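Long-range contact in esterase E25 (Uncultured bacterium, PDB 4Q05), which probably hydrolyses ester bonds as a dimeric esterase of the GTSAG motif subfamily of the bacterial hormone-sensitive lipase family: residues 200-213 with 227-239. Numbering follows the deposited sequence.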
ATOM      1  N   ILE A 200      19.918  -3.756 -16.975  1.00 28.13           N
ATOM      2  CA  ILE A 200      19.544  -2.380 -16.696  1.00 27.51           C
ATOM      3  C   ILE A 200      18.254  -2.286 -15.905  1.00 27.52           C
ATOM      4  O   ILE A 200      17.243  -2.896 -16.270  1.00 24.69           O
ATOM      5  CB  ILE A 200      19.397  -1.585 -18.004  1.00 30.90           C
ATOM      6  CG1 ILE A 200      20.758  -1.467 -18.697  1.00 28.42           C
ATOM      7  CG2 ILE A 200      18.790  -0.197 -17.742  1.00 27.77           C
ATOM      8  CD1 ILE A 200      20.695  -0.749 -20.024  1.00 30.41           C
ATOM      9  N   ALA A 201      18.299  -1.530 -14.808  1.00 27.07           N
ATOM     10  CA  ALA A 201      17.078  -1.109 -14.131  1.00 29.02           C
ATOM     11  C   ALA A 201      16.786   0.335 -14.538  1.00 26.81           C
ATOM     12  O   ALA A 201      17.688   1.113 -14.810  1.00 26.04           O
ATOM     13  CB  ALA A 201      17.204  -1.240 -12.597  1.00 25.31           C
ATOM     14  N   LEU A 202      15.516   0.683 -14.589  1.00 24.65           N
ATOM     15  CA  LEU A 202      15.130   2.004 -15.024  1.00 25.44           C
ATOM     16  C   LEU A 202      14.070   2.557 -14.099  1.00 27.32           C
ATOM     17  O   LEU A 202      13.075   1.895 -13.796  1.00 27.20           O
ATOM     18  CB  LEU A 202      14.550   1.920 -16.441  1.00 27.07           C
ATOM     19  CG  LEU A 202      13.827   3.162 -16.965  1.00 33.17           C
ATOM     20  CD1 LEU A 202      14.824   4.291 -17.189  1.00 28.00           C
ATOM     21  CD2 LEU A 202      13.062   2.862 -18.255  1.00 31.66           C
ATOM     22  N   GLY A 203      14.242   3.788 -13.666  1.00 29.48           N
ATOM     23  CA  GLY A 203      13.121   4.434 -13.037  1.00 26.04           C
ATOM     24  C   GLY A 203      13.469   5.595 -12.159  1.00 23.89           C
ATOM     25  O   GLY A 203      14.556   6.155 -12.234  1.00 25.75           O
ATOM     26  N   GLY A 204      12.505   5.971 -11.336  1.00 24.90           N
ATOM     27  CA  GLY A 204      12.638   7.146 -10.505  1.00 28.21           C
ATOM     28  C   GLY A 204      11.276   7.495  -9.967  1.00 28.77           C
ATOM     29  O   GLY A 204      10.486   6.612  -9.660  1.00 26.38           O
ATOM     30  N   SER A 205      10.974   8.781  -9.898  1.00 28.79           N
ATOM     31  CA  SER A 205       9.833   9.212  -9.122  1.00 28.64           C
ATOM     32  C   SER A 205       9.041  10.280  -9.843  1.00 29.27           C
ATOM     33  O   SER A 205       9.532  10.901 -10.788  1.00 29.11           O
ATOM     34  CB  SER A 205      10.316   9.716  -7.765  1.00 27.66           C
ATOM     35  OG  SER A 205      11.237  10.778  -7.951  1.00 32.48           O
ATOM     36  N   SER A 206       7.800  10.467  -9.411  1.00 24.63           N
ATOM     37  CA  SER A 206       6.965  11.531  -9.937  1.00 24.23           C
ATOM     38  C   SER A 206       7.020  11.620 -11.463  1.00 28.66           C
ATOM     39  O   SER A 206       6.720  10.655 -12.163  1.00 24.24           O
ATOM     40  CB  SER A 206       7.392  12.871  -9.338  1.00 25.66           C
ATOM     41  OG  SER A 206       6.426  13.868  -9.633  1.00 32.53           O
ATOM     42  N   GLY A 207       7.410  12.791 -11.965  1.00 22.04           N
ATOM     43  CA  GLY A 207       7.432  13.033 -13.393  1.00 24.53           C
ATOM     44  C   GLY A 207       8.380  12.124 -14.151  1.00 24.96           C
ATOM     45  O   GLY A 207       8.085  11.716 -15.275  1.00 25.43           O
ATOM     46  N   GLY A 208       9.519  11.808 -13.541  1.00 24.63           N
ATOM     47  CA  GLY A 208      10.486  10.919 -14.164  1.00 25.62           C
ATOM     48  C   GLY A 208       9.933   9.502 -14.249  1.00 25.10           C
ATOM     49  O   GLY A 208      10.142   8.805 -15.241  1.00 29.06           O
ATOM     50  N   ALA A 209       9.217   9.085 -13.209  1.00 22.51           N
ATOM     51  CA  ALA A 209       8.539   7.791 -13.212  1.00 27.76           C
ATOM     52  C   ALA A 209       7.485   7.771 -14.316  1.00 24.20           C
ATOM     53  O   ALA A 209       7.218   6.734 -14.917  1.00 24.02           O
ATOM     54  CB  ALA A 209       7.885   7.540 -11.879  1.00 21.42           C
ATOM     55  N   ASN A 210       6.877   8.931 -14.554  1.00 26.23           N
ATOM     56  CA  ASN A 210       5.929   9.097 -15.640  1.00 28.05           C
ATOM     57  C   ASN A 210       6.610   8.822 -16.986  1.00 25.34           C
ATOM     58  O   ASN A 210       6.116   8.033 -17.781  1.00 27.54           O
ATOM     59  CB  ASN A 210       5.303  10.506 -15.599  1.00 25.25           C
ATOM     60  CG  ASN A 210       4.323  10.744 -16.729  1.00 28.36           C
ATOM     61  OD1 ASN A 210       4.668  10.595 -17.905  1.00 29.73           O
ATOM     62  ND2 ASN A 210       3.095  11.123 -16.381  1.00 23.41           N
ATOM     63  N   LEU A 211       7.757   9.453 -17.227  1.00 30.76           N
ATOM     64  CA  LEU A 211       8.520   9.198 -18.459  1.00 28.10           C
ATOM     65  C   LEU A 211       8.942   7.742 -18.545  1.00 26.66           C
ATOM     66  O   LEU A 211       8.942   7.146 -19.621  1.00 27.62           O
ATOM     67  CB  LEU A 211       9.775  10.067 -18.528  1.00 27.22           C
ATOM     68  CG  LEU A 211       9.576  11.577 -18.534  1.00 29.64           C
ATOM     69  CD1 LEU A 211      10.934  12.254 -18.364  1.00 26.55           C
ATOM     70  CD2 LEU A 211       8.850  12.031 -19.809  1.00 29.34           C
ATOM     71  N   THR A 212       9.313   7.168 -17.407  1.00 24.74           N
ATOM     72  CA  THR A 212       9.735   5.771 -17.384  1.00 29.85           C
ATOM     73  C   THR A 212       8.602   4.865 -17.870  1.00 28.60           C
ATOM     74  O   THR A 212       8.785   4.023 -18.746  1.00 27.61           O
ATOM     75  CB  THR A 212      10.220   5.358 -15.979  1.00 24.97           C
ATOM     76  OG1 THR A 212      11.480   5.987 -15.729  1.00 25.65           O
ATOM     77  CG2 THR A 212      10.406   3.852 -15.880  1.00 24.52           C
ATOM     78  N   MET A 213       7.421   5.053 -17.306  1.00 25.64           N
ATOM     79  CA  MET A 213       6.270   4.272 -17.735  1.00 26.68           C
ATOM     80  C   MET A 213       5.982   4.486 -19.228  1.00 28.34           C
ATOM     81  O   MET A 213       5.736   3.535 -19.967  1.00 25.36           O
ATOM     82  CB  MET A 213       5.042   4.629 -16.889  1.00 23.54           C
ATOM     83  CG  MET A 213       5.180   4.217 -15.413  1.00 22.59           C
ATOM     84  SD  MET A 213       3.728   4.737 -14.479  1.00 25.42           S
ATOM     85  CE  MET A 213       2.473   3.625 -15.137  1.00 20.72           C
ATOM     86  N   PRO A 227      14.132  -3.031 -19.927  1.00 30.64           N
ATOM     87  CA  PRO A 227      15.003  -3.123 -18.749  1.00 29.31           C
ATOM     88  C   PRO A 227      14.697  -4.392 -17.954  1.00 30.55           C
ATOM     89  O   PRO A 227      13.595  -4.932 -18.068  1.00 26.76           O
ATOM     90  CB  PRO A 227      14.612  -1.886 -17.924  1.00 28.11           C
ATOM     91  CG  PRO A 227      14.028  -0.940 -18.893  1.00 30.59           C
ATOM     92  CD  PRO A 227      13.323  -1.800 -19.918  1.00 33.46           C
ATOM     93  N   GLY A 228      15.661  -4.859 -17.168  1.00 26.99           N
ATOM     94  CA  GLY A 228      15.454  -6.012 -16.314  1.00 30.57           C
ATOM     95  C   GLY A 228      14.528  -5.724 -15.141  1.00 30.88           C
ATOM     96  O   GLY A 228      13.944  -6.640 -14.565  1.00 30.61           O
ATOM     97  N   ALA A 229      14.395  -4.454 -14.777  1.00 27.12           N
ATOM     98  CA  ALA A 229      13.551  -4.071 -13.640  1.00 27.92           C
ATOM     99  C   ALA A 229      13.196  -2.592 -13.713  1.00 30.69           C
ATOM    100  O   ALA A 229      13.944  -1.800 -14.290  1.00 28.28           O
ATOM    101  CB  ALA A 229      14.267  -4.358 -12.331  1.00 26.00           C
ATOM    102  N   LEU A 230      12.059  -2.216 -13.130  1.00 25.42           N
ATOM    103  CA  LEU A 230      11.689  -0.808 -13.062  1.00 23.76           C
ATOM    104  C   LEU A 230      11.557  -0.408 -11.616  1.00 26.93           C
ATOM    105  O   LEU A 230      11.169  -1.221 -10.781  1.00 24.89           O
ATOM    106  CB  LEU A 230      10.344  -0.562 -13.733  1.00 23.74           C
ATOM    107  CG  LEU A 230      10.191  -0.975 -15.186  1.00 26.04           C
ATOM    108  CD1 LEU A 230       8.824  -0.506 -15.671  1.00 27.19           C
ATOM    109  CD2 LEU A 230      11.313  -0.383 -16.039  1.00 25.13           C
ATOM    110  N   PHE A 231      11.887   0.844 -11.332  1.00 23.12           N
ATOM    111  CA  PHE A 231      11.623   1.450 -10.036  1.00 22.40           C
ATOM    112  C   PHE A 231      10.647   2.604 -10.233  1.00 25.95           C
ATOM    113  O   PHE A 231      10.927   3.531 -10.999  1.00 24.75           O
ATOM    114  CB  PHE A 231      12.927   1.974  -9.441  1.00 26.84           C
ATOM    115  CG  PHE A 231      12.739   2.761  -8.189  1.00 23.47           C
ATOM    116  CD1 PHE A 231      12.449   2.119  -7.000  1.00 23.02           C
ATOM    117  CD2 PHE A 231      12.834   4.146  -8.203  1.00 23.22           C
ATOM    118  CE1 PHE A 231      12.268   2.846  -5.832  1.00 28.69           C
ATOM    119  CE2 PHE A 231      12.665   4.876  -7.055  1.00 22.21           C
ATOM    120  CZ  PHE A 231      12.380   4.229  -5.859  1.00 26.13           C
ATOM    121  N   LEU A 232       9.491   2.535  -9.574  1.00 23.40           N
ATOM    122  CA  LEU A 232       8.518   3.622  -9.635  1.00 24.12           C
ATOM    123  C   LEU A 232       8.198   4.132  -8.232  1.00 27.91           C
ATOM    124  O   LEU A 232       7.343   3.575  -7.525  1.00 22.47           O
ATOM    125  CB  LEU A 232       7.235   3.162 -10.317  1.00 22.24           C
ATOM    126  CG  LEU A 232       7.390   2.576 -11.719  1.00 25.91           C
ATOM    127  CD1 LEU A 232       6.037   2.106 -12.213  1.00 21.97           C
ATOM    128  CD2 LEU A 232       7.972   3.618 -12.674  1.00 20.74           C
ATOM    129  N   GLY A 233       8.887   5.170  -7.805  1.00 24.49           N
ATOM    130  CA  GLY A 233       8.639   5.795  -6.548  1.00 23.48           C
ATOM    131  C   GLY A 233       7.655   6.896  -6.774  1.00 26.23           C
ATOM    132  O   GLY A 233       7.847   7.643  -7.683  1.00 27.53           O
ATOM    133  N   THR A 234       6.614   6.933  -5.961  1.00 22.51           N
ATOM    134  CA  THR A 234       5.542   7.909  -6.015  1.00 23.91           C
ATOM    135  C   THR A 234       5.280   8.424  -7.452  1.00 23.50           C
ATOM    136  O   THR A 234       5.421   9.564  -7.743  1.00 24.70           O
ATOM    137  CB  THR A 234       5.755   9.033  -4.980  1.00 27.57           C
ATOM    138  OG1 THR A 234       4.659   9.915  -4.979  1.00 24.54           O
ATOM    139  CG2 THR A 234       7.013   9.793  -5.244  1.00 23.20           C
ATOM    140  N   PRO A 235       4.931   7.419  -8.361  1.00 24.15           N
ATOM    141  CA  PRO A 235       4.913   7.849  -9.760  1.00 22.15           C
ATOM    142  C   PRO A 235       3.784   8.802 -10.113  1.00 24.75           C
ATOM    143  O   PRO A 235       2.732   8.712  -9.554  1.00 22.84           O
ATOM    144  CB  PRO A 235       4.751   6.552 -10.517  1.00 22.48           C
ATOM    145  CG  PRO A 235       3.964   5.704  -9.648  1.00 20.02           C
ATOM    146  CD  PRO A 235       4.590   5.910  -8.365  1.00 21.49           C
ATOM    147  N   GLY A 236       4.041   9.714 -11.027  1.00 23.76           N
ATOM    148  CA  GLY A 236       3.019  10.598 -11.518  1.00 22.62           C
ATOM    149  C   GLY A 236       2.284   9.860 -12.604  1.00 27.04           C
ATOM    150  O   GLY A 236       2.330  10.239 -13.752  1.00 24.02           O
ATOM    151  N   ALA A 237       1.662   8.759 -12.216  1.00 20.97           N
ATOM    152  CA  ALA A 237       1.079   7.827 -13.178  1.00 23.78           C
ATOM    153  C   ALA A 237      -0.252   8.318 -13.753  1.00 19.86           C
ATOM    154  O   ALA A 237      -0.587   8.039 -14.901  1.00 24.61           O
ATOM    155  CB  ALA A 237       0.913   6.446 -12.537  1.00 22.37           C
ATOM    156  N   ASP A 238      -1.016   9.038 -12.943  1.00 24.45           N
ATOM    157  CA  ASP A 238      -2.254   9.677 -13.412  1.00 26.70           C
ATOM    158  C   ASP A 238      -2.255  11.120 -12.959  1.00 22.06           C
ATOM    159  O   ASP A 238      -2.415  11.398 -11.770  1.00 27.20           O
ATOM    160  CB  ASP A 238      -3.482   8.955 -12.845  1.00 25.61           C
ATOM    161  CG  ASP A 238      -4.797   9.533 -13.349  1.00 29.21           C
ATOM    162  OD1 ASP A 238      -4.788  10.605 -14.003  1.00 25.51           O
ATOM    163  OD2 ASP A 238      -5.850   8.909 -13.076  1.00 24.97           O
ATOM    164  N   MET A 239      -2.064  12.045 -13.898  1.00 24.47           N
ATOM    165  CA  MET A 239      -1.962  13.457 -13.527  1.00 21.02           C
ATOM    166  C   MET A 239      -3.252  14.247 -13.727  1.00 26.83           C
ATOM    167  O   MET A 239      -3.260  15.456 -13.544  1.00 23.26           O
ATOM    168  CB  MET A 239      -0.799  14.142 -14.242  1.00 24.43           C
ATOM    169  CG  MET A 239       0.564  13.467 -14.001  1.00 27.59           C
ATOM    170  SD  MET A 239       0.898  13.101 -12.251  1.00 29.03           S
ATOM    171  CE  MET A 239       0.705  14.719 -11.492  1.00 23.05           C
TER
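A beta-alpha-beta crossover of the alpha/beta hydrolase fold brings strand 200-205, the helix that follows and strand 229-232 together, with Gly204, Ser206 and Gly208 fitting the GxSxG nucleophile elbow; Ser206 is thus the probable nucleophile. The two strands run parallel, and Leu202 lies in the ladder, its N donating to Ala229 O (3.0 Å) and its O accepting from Phe231 N (2.9 Å). Glycine suits Gly203 because a CB would collide with Phe231 O, while the Phe231 ring sets its edge against the backbone of Gly204, CD2 3.6 Å from Gly204 N. At the elbow a beta bulge shifts the register, and Ser206 N donates to Thr234 O (3.0 Å). On the helix side, small Ala209 lets its CB meet Pro235 CB at 3.6 Å. Leu232, with CG anti to its carbonyl carbon (chi1 -56°), sends CD1 against Met213 CG (3.9 Å), the two chains crossing at about a right angle; Met213 runs extended through chi2 (178°) to bring SD against Ala237 CB, and the bend at chi3 turns CE to the same methyl. Asn210 ND2 reaches Gly236 O at 2.9 Å, nearly along the C=O axis; ND2 also donates to Val281 O, and OD1 bonds Tyr270 OH. An alanine in place of Asn210 would probably leave Gly236 O without this donor and the turn less firmly tied to the helix. Gly236 centres an inverse gamma turn, its N donating to Ser206 O at 3.1 Å.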